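Long-range contacts in kynurenine formamidase (Bacillus anthracis, PDB 4CO9), which hydrolyses N-formyl-L-kynurenine to L-kynurenine and formate with two zinc ions per subunit, the second step of tryptophan breakdown through the kynurenine pathway: residues P150-L155 with I173-V178; I19-G24 with I51-H56. All coordinates share one frame; numbering follows the deposited sequence.

Interaction 1. Residues P150-L155 with I173-V178. With ZN (zinc ion), chain O; ZN (zinc ion), chain P.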
loop_
_atom_site.group_PDB
_atom_site.type_symbol
_atom_site.label_atom_id
_atom_site.label_comp_id
_atom_site.label_asym_id
_atom_site.label_seq_id
_atom_site.Cartn_x
_atom_site.Cartn_y
_atom_site.Cartn_z
ATOM N N PRO C 150 -9.649 15.859 0.793
ATOM C CA PRO C 150 -9.191 15.291 -0.498
ATOM C C PRO C 150 -8.137 16.083 -1.240
ATOM O O PRO C 150 -7.556 15.563 -2.189
ATOM C CB PRO C 150 -10.464 15.255 -1.342
ATOM C CG PRO C 150 -11.577 15.267 -0.363
ATOM C CD PRO C 150 -11.102 16.100 0.786
ATOM N N SER C 151 -7.912 17.329 -0.847
ATOM C CA SER C 151 -6.985 18.171 -1.567
ATOM C C SER C 151 -6.260 19.164 -0.663
ATOM O O SER C 151 -6.753 19.517 0.411
ATOM C CB SER C 151 -7.715 18.927 -2.666
ATOM O OG SER C 151 -6.780 19.539 -3.549
ATOM N N VAL C 152 -5.084 19.584 -1.114
ATOM C CA VAL C 152 -4.359 20.704 -0.489
ATOM C C VAL C 152 -4.722 22.050 -1.134
ATOM O O VAL C 152 -4.347 23.097 -0.612
ATOM C CB VAL C 152 -2.829 20.509 -0.530
ATOM C CG1 VAL C 152 -2.433 19.275 0.269
ATOM C CG2 VAL C 152 -2.310 20.432 -1.961
ATOM N N ASP C 153 -5.439 22.020 -2.259
ATOM C CA ASP C 153 -5.928 23.230 -2.927
ATOM C C ASP C 153 -7.449 23.265 -2.898
ATOM O O ASP C 153 -8.102 22.224 -2.666
ATOM C CB ASP C 153 -5.466 23.261 -4.378
ATOM C CG ASP C 153 -4.052 23.758 -4.526
ATOM O OD1 ASP C 153 -3.789 24.919 -4.155
ATOM O OD2 ASP C 153 -3.202 22.992 -5.016
ATOM N N PRO C 154 -8.039 24.452 -3.140
ATOM C CA PRO C 154 -9.497 24.504 -3.163
ATOM C C PRO C 154 -10.051 23.557 -4.224
ATOM O O PRO C 154 -9.421 23.353 -5.266
ATOM C CB PRO C 154 -9.802 25.968 -3.516
ATOM C CG PRO C 154 -8.583 26.721 -3.094
ATOM C CD PRO C 154 -7.443 25.778 -3.358
ATOM N N LEU C 155 -11.227 23.009 -3.959
ATOM C CA LEU C 155 -11.805 21.981 -4.826
ATOM C C LEU C 155 -12.064 22.461 -6.259
ATOM O O LEU C 155 -12.000 21.670 -7.196
ATOM C CB LEU C 155 -13.104 21.454 -4.218
ATOM C CG LEU C 155 -12.987 20.830 -2.828
ATOM C CD1 LEU C 155 -14.369 20.422 -2.336
ATOM C CD2 LEU C 155 -12.031 19.646 -2.819
ATOM N N ILE C 173 2.917 14.870 -0.828
ATOM C CA ILE C 173 1.515 15.128 -0.500
ATOM C C ILE C 173 0.744 13.848 -0.237
ATOM O O ILE C 173 0.745 12.932 -1.063
ATOM C CB ILE C 173 0.817 15.895 -1.647
ATOM C CG1 ILE C 173 1.471 17.267 -1.826
ATOM C CG2 ILE C 173 -0.681 16.056 -1.364
ATOM C CD1 ILE C 173 1.054 17.991 -3.088
ATOM N N LEU C 174 0.058 13.830 0.907
ATOM C CA LEU C 174 -0.790 12.736 1.334
ATOM C C LEU C 174 -2.161 13.311 1.645
ATOM O O LEU C 174 -2.271 14.267 2.406
ATOM C CB LEU C 174 -0.159 12.089 2.569
ATOM C CG LEU C 174 -0.969 11.115 3.411
ATOM C CD1 LEU C 174 -1.417 9.916 2.582
ATOM C CD2 LEU C 174 -0.146 10.675 4.607
ATOM N N GLU C 175 -3.204 12.743 1.049
ATOM C CA GLU C 175 -4.562 13.260 1.172
ATOM C C GLU C 175 -5.523 12.214 1.732
ATOM O O GLU C 175 -5.273 11.003 1.631
ATOM C CB GLU C 175 -5.051 13.771 -0.190
ATOM C CG GLU C 175 -4.369 15.064 -0.600
ATOM C CD GLU C 175 -4.420 15.353 -2.090
ATOM O OE1 GLU C 175 -4.646 14.415 -2.887
ATOM O OE2 GLU C 175 -4.212 16.544 -2.462
ATOM N N ASN C 176 -6.601 12.698 2.349
ATOM C CA ASN C 176 -7.655 11.858 2.923
ATOM C C ASN C 176 -7.218 10.925 4.058
ATOM O O ASN C 176 -7.745 9.826 4.197
ATOM C CB ASN C 176 -8.362 11.042 1.828
ATOM C CG ASN C 176 -9.347 11.868 1.017
ATOM O OD1 ASN C 176 -9.902 12.851 1.500
ATOM N ND2 ASN C 176 -9.585 11.453 -0.217
ATOM N N VAL C 177 -6.278 11.351 4.886
ATOM C CA VAL C 177 -6.034 10.606 6.121
ATOM C C VAL C 177 -7.217 10.813 7.074
ATOM O O VAL C 177 -7.963 11.772 6.925
ATOM C CB VAL C 177 -4.698 10.950 6.820
ATOM C CG1 VAL C 177 -3.524 10.396 6.027
ATOM C CG2 VAL C 177 -4.540 12.446 7.066
ATOM N N VAL C 178 -7.383 9.883 8.002
ATOM C CA VAL C 178 -8.462 9.903 8.986
ATOM C C VAL C 178 -7.839 10.107 10.354
ATOM O O VAL C 178 -7.110 9.243 10.839
ATOM C CB VAL C 178 -9.206 8.567 8.990
ATOM C CG1 VAL C 178 -10.377 8.603 9.964
ATOM C CG2 VAL C 178 -9.671 8.224 7.585
HETATM ZN ZN ZN O . -4.005 16.296 -4.549
HETATM ZN ZN ZN P . -4.831 13.341 -5.027
HETATM O O HOH W 1 -5.148 15.207 -5.820
HETATM O O HOH W 2 -6.237 17.479 -4.728
#

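Interaction 2. Residues I19-G24 with I51-H56. With ZN (zinc ion), chain P.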
loop_
_atom_site.group_PDB
_atom_site.type_symbol
_atom_site.label_atom_id
_atom_site.label_comp_id
_atom_site.label_asym_id
_atom_site.label_seq_id
_atom_site.Cartn_x
_atom_site.Cartn_y
_atom_site.Cartn_z
ATOM N N ILE C 19 -17.601 4.528 -1.211
ATOM C CA ILE C 19 -16.693 5.647 -1.009
ATOM C C ILE C 19 -16.924 6.727 -2.064
ATOM O O ILE C 19 -17.280 6.437 -3.190
ATOM C CB ILE C 19 -15.217 5.210 -0.989
ATOM C CG1 ILE C 19 -14.363 6.301 -0.314
ATOM C CG2 ILE C 19 -14.706 4.883 -2.371
ATOM C CD1 ILE C 19 -12.938 5.890 -0.037
ATOM N N ALA C 20 -16.733 7.974 -1.662
ATOM C CA ALA C 20 -16.839 9.110 -2.565
ATOM C C ALA C 20 -15.655 9.178 -3.517
ATOM O O ALA C 20 -14.602 8.573 -3.274
ATOM C CB ALA C 20 -16.928 10.400 -1.769
ATOM N N THR C 21 -15.849 9.897 -4.612
ATOM C CA THR C 21 -14.780 10.216 -5.551
ATOM C C THR C 21 -14.915 11.671 -5.973
ATOM O O THR C 21 -15.943 12.297 -5.729
ATOM C CB THR C 21 -14.857 9.338 -6.809
ATOM O OG1 THR C 21 -16.113 9.533 -7.458
ATOM C CG2 THR C 21 -14.708 7.856 -6.469
ATOM N N TRP C 22 -13.900 12.203 -6.641
ATOM C CA TRP C 22 -14.029 13.520 -7.274
ATOM C C TRP C 22 -15.220 13.451 -8.240
ATOM O O TRP C 22 -15.434 12.419 -8.845
ATOM C CB TRP C 22 -12.746 13.893 -8.017
ATOM C CG TRP C 22 -11.675 14.426 -7.089
ATOM C CD1 TRP C 22 -10.848 13.699 -6.303
ATOM C CD2 TRP C 22 -11.354 15.797 -6.847
ATOM N NE1 TRP C 22 -10.017 14.532 -5.578
ATOM C CE2 TRP C 22 -10.305 15.825 -5.905
ATOM C CE3 TRP C 22 -11.848 16.998 -7.340
ATOM C CZ2 TRP C 22 -9.742 17.018 -5.433
ATOM C CZ3 TRP C 22 -11.283 18.192 -6.883
ATOM C CH2 TRP C 22 -10.245 18.189 -5.941
ATOM N N PRO C 23 -15.989 14.544 -8.395
ATOM C CA PRO C 23 -17.136 14.549 -9.303
ATOM C C PRO C 23 -16.755 14.092 -10.711
ATOM O O PRO C 23 -15.775 14.579 -11.281
ATOM C CB PRO C 23 -17.565 16.021 -9.326
ATOM C CG PRO C 23 -17.075 16.578 -8.039
ATOM C CD PRO C 23 -15.852 15.812 -7.657
ATOM N N GLY C 24 -17.481 13.095 -11.220
ATOM C CA GLY C 24 -17.264 12.573 -12.567
ATOM C C GLY C 24 -16.133 11.548 -12.719
ATOM O O GLY C 24 -15.967 10.987 -13.785
ATOM N N ILE C 51 -7.120 6.737 -9.024
ATOM C CA ILE C 51 -5.944 6.900 -8.160
ATOM C C ILE C 51 -6.257 7.741 -6.900
ATOM O O ILE C 51 -5.786 7.444 -5.771
ATOM C CB ILE C 51 -4.820 7.531 -9.010
ATOM C CG1 ILE C 51 -4.321 6.501 -10.056
ATOM C CG2 ILE C 51 -3.683 8.027 -8.126
ATOM C CD1 ILE C 51 -3.593 5.271 -9.494
ATOM N N HIS C 52 -7.086 8.757 -7.086
ATOM C CA HIS C 52 -7.347 9.730 -6.033
ATOM C C HIS C 52 -8.639 9.382 -5.311
ATOM O O HIS C 52 -9.583 10.164 -5.258
ATOM C CB HIS C 52 -7.382 11.136 -6.646
ATOM C CG HIS C 52 -6.137 11.470 -7.414
ATOM N ND1 HIS C 52 -5.098 12.205 -6.881
ATOM C CD2 HIS C 52 -5.753 11.135 -8.666
ATOM C CE1 HIS C 52 -4.123 12.305 -7.767
ATOM N NE2 HIS C 52 -4.498 11.665 -8.860
ATOM N N THR C 53 -8.671 8.183 -4.750
ATOM C CA THR C 53 -9.809 7.689 -3.994
ATOM C C THR C 53 -9.293 7.273 -2.644
ATOM O O THR C 53 -8.308 6.563 -2.558
ATOM C CB THR C 53 -10.430 6.450 -4.678
ATOM O OG1 THR C 53 -10.751 6.783 -6.019
ATOM C CG2 THR C 53 -11.699 5.975 -3.968
ATOM N N GLY C 54 -9.997 7.676 -1.593
ATOM C CA GLY C 54 -9.620 7.314 -0.250
ATOM C C GLY C 54 -8.292 7.932 0.096
ATOM O O GLY C 54 -7.882 8.937 -0.495
ATOM N N THR C 55 -7.596 7.302 1.027
ATOM C CA THR C 55 -6.312 7.781 1.491
ATOM C C THR C 55 -5.283 7.482 0.409
ATOM O O THR C 55 -5.132 6.332 -0.007
ATOM C CB THR C 55 -5.952 7.091 2.814
ATOM O OG1 THR C 55 -7.039 7.266 3.729
ATOM C CG2 THR C 55 -4.700 7.690 3.412
ATOM N N HIS C 56 -4.572 8.507 -0.054
ATOM C CA HIS C 56 -3.674 8.320 -1.171
ATOM C C HIS C 56 -2.630 9.422 -1.241
ATOM O O HIS C 56 -2.762 10.457 -0.583
ATOM C CB HIS C 56 -4.478 8.304 -2.476
ATOM C CG HIS C 56 -5.023 9.637 -2.851
ATOM N ND1 HIS C 56 -6.196 10.130 -2.320
ATOM C CD2 HIS C 56 -4.554 10.589 -3.689
ATOM C CE1 HIS C 56 -6.442 11.316 -2.842
ATOM N NE2 HIS C 56 -5.457 11.619 -3.667
HETATM ZN ZN ZN P . -4.831 13.341 -5.027
HETATM O O HOH W 3 -12.385 9.323 -1.961
HETATM O O HOH W 4 -11.813 10.515 -7.219
HETATM O O HOH W 1 -5.148 15.207 -5.820
#

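Interaction 1. Residues P150-L155 with I173-V178
The binuclear zinc site of this hydrolase is walled in part by the contact of Pro-150, Ser-151 and Val-152 with Ile-173, Glu-175 and Asn-176. Glu-175 grips both metals with one carboxylate: OE2 binds the zinc ion of chain O at 2.1 Å, while OE1 reaches the same ion at a longer 2.6 Å and also binds the zinc ion of chain P. Water 1 spans the pair as well, consistent with a metal-activated nucleophile. CG of Glu-175 stands anti to the carbonyl carbon (chi1 -72°), and the extended chain beyond it carries the carboxylate past the loop backbone. There the carbonyl O of Pro-150 sits over the carboxylate face, 3.1 Å from CD of Glu-175. That carbonyl O and the carboxylate oxygens are all acceptors, with no proton to share; the two metals probably offset the build-up of negative charge. Val-152 N sends OE2 of Glu-175 a weak hydrogen bond, 3.4 Å long and bent to 132°.

Strand 172-175 lies next to parallel strand 144-147 in the mixed sheet, and the connection between them, through residues 150-155 and helix 161-168, makes a beta-alpha-beta unit. An ST turn shapes its loop: Ser-151 OG accepts from Asp-153 N at 3.1 Å with an angle of 160°. Asp-153 in turn hydrogen-bonds through OD2 to ND1 of His-163, a second-shell hold on a ligand of the chain O zinc. CG1 of Val-152 meets CG2 of Ile-173 at 4.0 Å, beside His-163. Past the strand, Asn-176 takes up a left-handed backbone conformation, and its OD1 lies 3.1 Å from the hydrogen-less N of Pro-150, with ND2 hydrogen-bonded to Gly-54 O.

Interaction 2. Residues I19-G24 with I51-H56
Ile-19 reaches Thr-53 and Gly-54 with two separate branches. From its CB, which faces the other segment, CG2 meets the methyl CG2 of Thr-53 at 3.6 Å. The longer branch leaves through CG1, anti to the backbone N (chi1 -161°), and an extended chi2 carries the terminal CD1 to 3.6 Å from CA of Gly-54, packing directly on the glycine backbone. Two waters bridge the backbones: water 3 donates to Ala-20 O and accepts from Gly-54 N, while water 4 accepts from Trp-22 N and donates to His-52 O. That carbonyl also lies in the plane of the indole of Trp-22, a substrate-binding residue, 3.9 Å from its edge atom CD1. On the metal side, His-52 ND1 and His-56 NE2 bind the zinc ion of chain P at 2.2 and 2.3 Å. A nearly straight bond (175°) from His-56 ND1 to Gly-54 O, 2.8 Å long and in the ring plane, fixes that ring's rotation; His-52 NE2 is held by Asp-200. With Asp-58, these histidines form the HxGTHxD zinc-binding sequence characteristic of the Cyclase family.

Interactions 1 and 2 contribute different ligands to the same binuclear site, and both supply ligands to the zinc ion of chain P. Interaction 1 is fully buried near the middle of the subunit, where a sheet strand and a loop meet through carboxylate, carbonyl and aliphatic groups, with waters at the metals. Interaction 2 lies further out and is only partly buried; two loops meet there by methyl packing and water bridges, and Ile-51 reaches the second subunit. The two contacts are directly joined, since Glu-175 N lies 2.8 Å from His-56 O as neighbouring antiparallel strands pair, and Asn-176 O probably accepts from Thr-55 OG1. The backbone O of Leu-155 also rests 3.6 Å from CZ3 of Trp-22.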